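Local coordinates for protein TetR family transcriptional regulator (Rhodococcus erythropolis, PDB 4ZA6) that acts as the TetR-family transcriptional repressor QsdR, probably binding DNA to control the qsdA gene for degradation of N-acyl homoserine lactone quorum-sensing signals, at residues R61-A66 against A121-E126; M111-I116 against L150-D155. One frame throughout, in Å; residues are numbered along the deposited sequence.

Interaction 1 (R61-A66 against A121-E126)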
loop_
_atom_site.group_PDB
_atom_site.type_symbol
_atom_site.label_atom_id
_atom_site.label_comp_id
_atom_site.label_asym_id
_atom_site.label_seq_id
_atom_site.Cartn_x
_atom_site.Cartn_y
_atom_site.Cartn_z
ATOM N N ARG A 61 6.273 2.057 4.667
ATOM C CA ARG A 61 6.357 2.577 6.048
ATOM C C ARG A 61 5.209 2.052 6.935
ATOM O O ARG A 61 5.445 1.651 8.068
ATOM C CB ARG A 61 6.381 4.110 6.053
ATOM C CG ARG A 61 7.703 4.695 5.511
ATOM C CD ARG A 61 7.819 6.199 5.749
ATOM N NE ARG A 61 6.739 6.978 5.115
ATOM C CZ ARG A 61 6.802 7.507 3.899
ATOM N NH1 ARG A 61 7.881 7.336 3.148
ATOM N NH2 ARG A 61 5.789 8.219 3.429
ATOM N N THR A 62 3.987 1.979 6.391
ATOM C CA THR A 62 2.795 1.468 7.088
ATOM C C THR A 62 2.972 -0.007 7.451
ATOM O O THR A 62 2.751 -0.381 8.611
ATOM C CB THR A 62 1.537 1.753 6.248
ATOM O OG1 THR A 62 1.440 3.161 6.126
ATOM C CG2 THR A 62 0.246 1.208 6.883
ATOM N N TYR A 63 3.404 -0.828 6.472
ATOM C CA TYR A 63 3.647 -2.271 6.638
ATOM C C TYR A 63 4.722 -2.542 7.700
ATOM O O TYR A 63 4.536 -3.411 8.548
ATOM C CB TYR A 63 4.104 -2.877 5.303
ATOM C CG TYR A 63 3.014 -3.566 4.513
ATOM C CD1 TYR A 63 2.726 -4.917 4.712
ATOM C CD2 TYR A 63 2.331 -2.901 3.504
ATOM C CE1 TYR A 63 1.733 -5.566 3.973
ATOM C CE2 TYR A 63 1.320 -3.530 2.778
ATOM C CZ TYR A 63 1.056 -4.876 2.984
ATOM O OH TYR A 63 0.064 -5.509 2.267
ATOM N N ARG A 64 5.854 -1.814 7.630
ATOM C CA ARG A 64 6.996 -1.968 8.535
ATOM C C ARG A 64 6.613 -1.666 9.963
ATOM O O ARG A 64 7.081 -2.340 10.874
ATOM C CB ARG A 64 8.168 -1.061 8.102
ATOM C CG ARG A 64 8.691 -1.341 6.681
ATOM C CD ARG A 64 9.586 -2.557 6.594
ATOM N NE ARG A 64 10.067 -2.783 5.230
ATOM C CZ ARG A 64 10.255 -3.985 4.711
ATOM N NH1 ARG A 64 9.993 -5.070 5.425
ATOM N NH2 ARG A 64 10.686 -4.117 3.464
ATOM N N LYS A 65 5.788 -0.637 10.165
ATOM C CA LYS A 65 5.315 -0.250 11.493
ATOM C C LYS A 65 4.402 -1.357 12.009
ATOM O O LYS A 65 4.621 -1.865 13.101
ATOM C CB LYS A 65 4.582 1.108 11.433
ATOM C CG LYS A 65 4.200 1.657 12.810
ATOM C CD LYS A 65 3.408 2.943 12.713
ATOM C CE LYS A 65 2.962 3.439 14.070
ATOM N NZ LYS A 65 2.187 4.706 13.976
ATOM N N ALA A 66 3.453 -1.811 11.189
ATOM C CA ALA A 66 2.545 -2.881 11.596
ATOM C C ALA A 66 3.279 -4.179 11.926
ATOM O O ALA A 66 2.888 -4.842 12.872
ATOM C CB ALA A 66 1.487 -3.123 10.533
ATOM N N ALA A 121 2.697 -6.665 -2.207
ATOM C CA ALA A 121 2.945 -8.096 -2.515
ATOM C C ALA A 121 4.363 -8.575 -2.097
ATOM O O ALA A 121 4.493 -9.663 -1.540
ATOM C CB ALA A 121 2.720 -8.356 -4.000
ATOM N N SER A 122 5.402 -7.765 -2.331
ATOM C CA SER A 122 6.780 -8.134 -1.953
ATOM C C SER A 122 7.002 -8.080 -0.437
ATOM O O SER A 122 7.709 -8.931 0.093
ATOM C CB SER A 122 7.808 -7.291 -2.711
ATOM O OG SER A 122 7.757 -5.947 -2.273
ATOM N N ILE A 123 6.389 -7.116 0.270
ATOM C CA ILE A 123 6.481 -7.086 1.744
ATOM C C ILE A 123 5.652 -8.237 2.303
ATOM O O ILE A 123 6.123 -8.921 3.218
ATOM C CB ILE A 123 6.065 -5.724 2.361
ATOM C CG1 ILE A 123 7.014 -4.583 1.890
ATOM C CG2 ILE A 123 6.041 -5.823 3.906
ATOM C CD1 ILE A 123 6.544 -3.176 2.238
ATOM N N THR A 124 4.444 -8.510 1.723
ATOM C CA THR A 124 3.646 -9.663 2.185
ATOM C C THR A 124 4.432 -10.987 2.010
ATOM O O THR A 124 4.464 -11.793 2.926
ATOM C CB THR A 124 2.250 -9.723 1.545
ATOM O OG1 THR A 124 1.587 -8.475 1.759
ATOM C CG2 THR A 124 1.392 -10.879 2.119
ATOM N N ALA A 125 5.086 -11.170 0.837
ATOM C CA ALA A 125 5.916 -12.331 0.498
ATOM C C ALA A 125 7.032 -12.530 1.558
ATOM O O ALA A 125 7.305 -13.650 1.966
ATOM C CB ALA A 125 6.536 -12.130 -0.892
ATOM N N GLU A 126 7.651 -11.438 1.993
ATOM C CA GLU A 126 8.710 -11.406 3.013
ATOM C C GLU A 126 8.148 -11.870 4.383
ATOM O O GLU A 126 8.789 -12.673 5.082
ATOM C CB GLU A 126 9.298 -9.991 3.080
ATOM C CG GLU A 126 10.390 -9.802 4.120
ATOM C CD GLU A 126 10.595 -8.361 4.537
ATOM O OE1 GLU A 126 10.377 -7.447 3.706
ATOM O OE2 GLU A 126 11.006 -8.148 5.698
#
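Near-parallel helix packing, buried at its middle and closed at one margin by a salt bridge, joins helix 47-69 to helix 115-133 in the all-helical body of this TetR-family protein. The two segment axes come within 10.8 Å and cross at -19°, and the CA atoms of Tyr-63 and Ile-123 are the nearest such pair across the two segments. The methyl CG2 of Ile-123 lies against the Tyr-63 ring at 3.5 Å from CD1, with Ile-123 CB over one ring face; the other branch ends in CD1, 3.9 Å from Tyr-63 CB. With chi1 at -99°, away from the staggered positions, the phenol reaches across toward helix 115-133, and its OH comes to 3.4 Å from OG1 of Thr-124. That OG1 is hydrogen-bonded to its own helix through Ser-120 O, which satisfies it within the buried layer.

At the margin Arg-64, bent at chi2, sets one guanidinium face above Ile-123 CG1, which sits toward the rim, 4.0 Å from NH2. Its NH1 donates to the syn lone pair of Glu-126 OE1 at 3.0 Å, nearly straight (162°) and in the guanidinium plane; NH2 adds a weak bond to the same oxygen. Because Glu-60 also pairs with NH2, the arginine is paired with two carboxylates, one on each helix, an environment that would be expected to favour its charged form.

Interaction 2 (M111-I116 against L150-D155)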
loop_
_atom_site.group_PDB
_atom_site.type_symbol
_atom_site.label_atom_id
_atom_site.label_comp_id
_atom_site.label_asym_id
_atom_site.label_seq_id
_atom_site.Cartn_x
_atom_site.Cartn_y
_atom_site.Cartn_z
ATOM N N MET A 111 -5.440 -0.367 -7.280
ATOM C CA MET A 111 -6.113 -1.643 -7.586
ATOM C C MET A 111 -5.839 -2.273 -8.929
ATOM O O MET A 111 -6.412 -3.302 -9.263
ATOM C CB MET A 111 -7.603 -1.538 -7.272
ATOM C CG MET A 111 -7.854 -1.570 -5.778
ATOM S SD MET A 111 -9.506 -1.071 -5.363
ATOM C CE MET A 111 -9.380 0.764 -5.508
ATOM N N MET A 112 -4.938 -1.670 -9.679
ATOM C CA MET A 112 -4.444 -2.167 -10.943
ATOM C C MET A 112 -2.994 -2.541 -10.645
ATOM O O MET A 112 -2.378 -1.827 -9.835
ATOM C CB MET A 112 -4.467 -1.035 -11.991
ATOM C CG MET A 112 -4.117 -1.487 -13.374
ATOM S SD MET A 112 -4.078 -0.168 -14.575
ATOM C CE MET A 112 -2.414 0.567 -14.261
ATOM N N PRO A 113 -2.375 -3.566 -11.293
ATOM C CA PRO A 113 -0.946 -3.808 -11.042
ATOM C C PRO A 113 -0.130 -2.528 -11.251
ATOM O O PRO A 113 -0.455 -1.714 -12.107
ATOM C CB PRO A 113 -0.596 -4.886 -12.066
ATOM C CG PRO A 113 -1.865 -5.667 -12.199
ATOM C CD PRO A 113 -2.912 -4.571 -12.234
ATOM N N GLY A 114 0.802 -2.283 -10.346
ATOM C CA GLY A 114 1.622 -1.076 -10.359
ATOM C C GLY A 114 2.421 -0.991 -9.081
ATOM O O GLY A 114 2.561 -1.996 -8.379
ATOM N N SER A 115 2.913 0.210 -8.755
ATOM C CA SER A 115 3.749 0.480 -7.594
ATOM C C SER A 115 3.196 0.036 -6.228
ATOM O O SER A 115 3.879 -0.695 -5.496
ATOM C CB SER A 115 4.187 1.939 -7.592
ATOM O OG SER A 115 5.048 2.183 -8.691
ATOM N N ILE A 116 1.966 0.436 -5.898
ATOM C CA ILE A 116 1.323 0.082 -4.620
ATOM C C ILE A 116 1.170 -1.439 -4.450
ATOM O O ILE A 116 1.632 -1.971 -3.436
ATOM C CB ILE A 116 -0.020 0.852 -4.422
ATOM C CG1 ILE A 116 0.238 2.390 -4.359
ATOM C CG2 ILE A 116 -0.762 0.345 -3.142
ATOM C CD1 ILE A 116 -0.981 3.269 -4.544
ATOM N N LEU A 150 -2.995 -12.310 -1.663
ATOM C CA LEU A 150 -3.509 -11.628 -0.470
ATOM C C LEU A 150 -3.803 -10.157 -0.790
ATOM O O LEU A 150 -4.883 -9.684 -0.479
ATOM C CB LEU A 150 -2.519 -11.721 0.726
ATOM C CG LEU A 150 -2.432 -13.051 1.529
ATOM C CD1 LEU A 150 -1.597 -12.877 2.782
ATOM C CD2 LEU A 150 -3.811 -13.540 1.980
ATOM N N VAL A 151 -2.866 -9.464 -1.467
ATOM C CA VAL A 151 -3.010 -8.053 -1.842
ATOM C C VAL A 151 -4.202 -7.878 -2.789
ATOM O O VAL A 151 -5.047 -7.000 -2.554
ATOM C CB VAL A 151 -1.684 -7.523 -2.470
ATOM C CG1 VAL A 151 -1.865 -6.148 -3.140
ATOM C CG2 VAL A 151 -0.590 -7.471 -1.417
ATOM N N ARG A 152 -4.258 -8.692 -3.855
ATOM C CA ARG A 152 -5.338 -8.617 -4.860
ATOM C C ARG A 152 -6.733 -8.840 -4.278
ATOM O O ARG A 152 -7.675 -8.210 -4.746
ATOM C CB ARG A 152 -5.109 -9.624 -5.997
ATOM C CG ARG A 152 -3.885 -9.342 -6.886
ATOM C CD ARG A 152 -4.075 -8.180 -7.828
ATOM N NE ARG A 152 -5.095 -8.477 -8.838
ATOM C CZ ARG A 152 -5.571 -7.575 -9.689
ATOM N NH1 ARG A 152 -5.154 -6.319 -9.632
ATOM N NH2 ARG A 152 -6.486 -7.917 -10.586
ATOM N N ILE A 153 -6.877 -9.781 -3.303
ATOM C CA ILE A 153 -8.176 -10.118 -2.692
ATOM C C ILE A 153 -8.616 -9.107 -1.685
ATOM O O ILE A 153 -9.816 -8.960 -1.496
ATOM C CB ILE A 153 -8.318 -11.551 -2.087
ATOM C CG1 ILE A 153 -7.300 -11.870 -0.977
ATOM C CG2 ILE A 153 -8.483 -12.601 -3.133
ATOM C CD1 ILE A 153 -7.306 -13.207 -0.461
ATOM N N CYS A 154 -7.655 -8.453 -1.004
ATOM C CA CYS A 154 -7.891 -7.481 0.060
ATOM C C CYS A 154 -8.124 -6.083 -0.383
ATOM O O CYS A 154 -8.951 -5.408 0.227
ATOM C CB CYS A 154 -6.770 -7.533 1.093
ATOM S SG CYS A 154 -6.698 -9.091 2.002
ATOM N N ASP A 155 -7.321 -5.585 -1.344
ATOM C CA ASP A 155 -7.402 -4.183 -1.693
ATOM C C ASP A 155 -8.760 -3.635 -2.160
ATOM O O ASP A 155 -9.143 -2.534 -1.719
ATOM C CB ASP A 155 -6.207 -3.697 -2.489
ATOM C CG ASP A 155 -5.982 -4.321 -3.847
ATOM O OD1 ASP A 155 -6.919 -5.019 -4.363
ATOM O OD2 ASP A 155 -4.889 -4.098 -4.416
#
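From CB, the side chain of Met-111 runs past Asp-155 in the opposite direction to it. Its CG is anti to the carbonyl carbon (chi1 -74°) and rests 3.8 Å from both CG and OD1 of Asp-155, so a methylene lies against the carboxylate. With chi2 near anti (167°), SD is carried on to 3.9 Å from the backbone O of Asp-155. A bend at chi3 (-78°) then turns CE away from Asp-155; the side chain also packs on Tyr-159 and Leu-163 in the loop region after helix 143-158. An alanine here would lose CG, SD and CE, and would probably weaken the packing on the Asp-155 carboxylate and on Tyr-159 and Leu-163.

Asp-155 meets this chain from the crowded rotamer, its CG between the backbone N and the carbonyl carbon. OD2 lies close to the like-charged Glu-117, which may raise the proton affinity of one of the two acids.

The segment 111-116 is the turn between two helices of the C-terminal domain of the TetR family, which in relatives binds the ligand: helix 103-111 ends, Met-112 is the first residue to leave helical torsions, and Gly-114 occupies the N-cap position of helix 115-133. Helix 143-158 packs beside this corner and sends Arg-152 to it.

Bent at both chi2 and chi3, Arg-152 turns its tip back toward the turn. There NH1 comes to 3.3 Å from the backbone O of Met-111 and 3.9 Å from CD of Pro-113, while CA of Met-112 lies near the guanidinium plane at its edge. The same NH1 forms a salt bridge with Glu-117, in the first turn of helix 115-133.

Overall arrangement
Helix 115-133 is common to both contacts: its start belongs to interaction 2 and its middle to interaction 1, with centres about 13 Å apart. Their segments alternate along the chain, and helix 115-133 packs against both helix 47-69 and helix 143-158. The two contacts touch directly through Val-151, whose CG2 lies 3.5 Å from N of Ala-121 and 4.2 Å from OH of Tyr-63, and through Thr-124, whose CG2 is 3.7 Å from CD1 of Leu-150. Interaction 1 is the more buried; interaction 2 lies toward the surface. Both describe the packing of these three helices within the bundle.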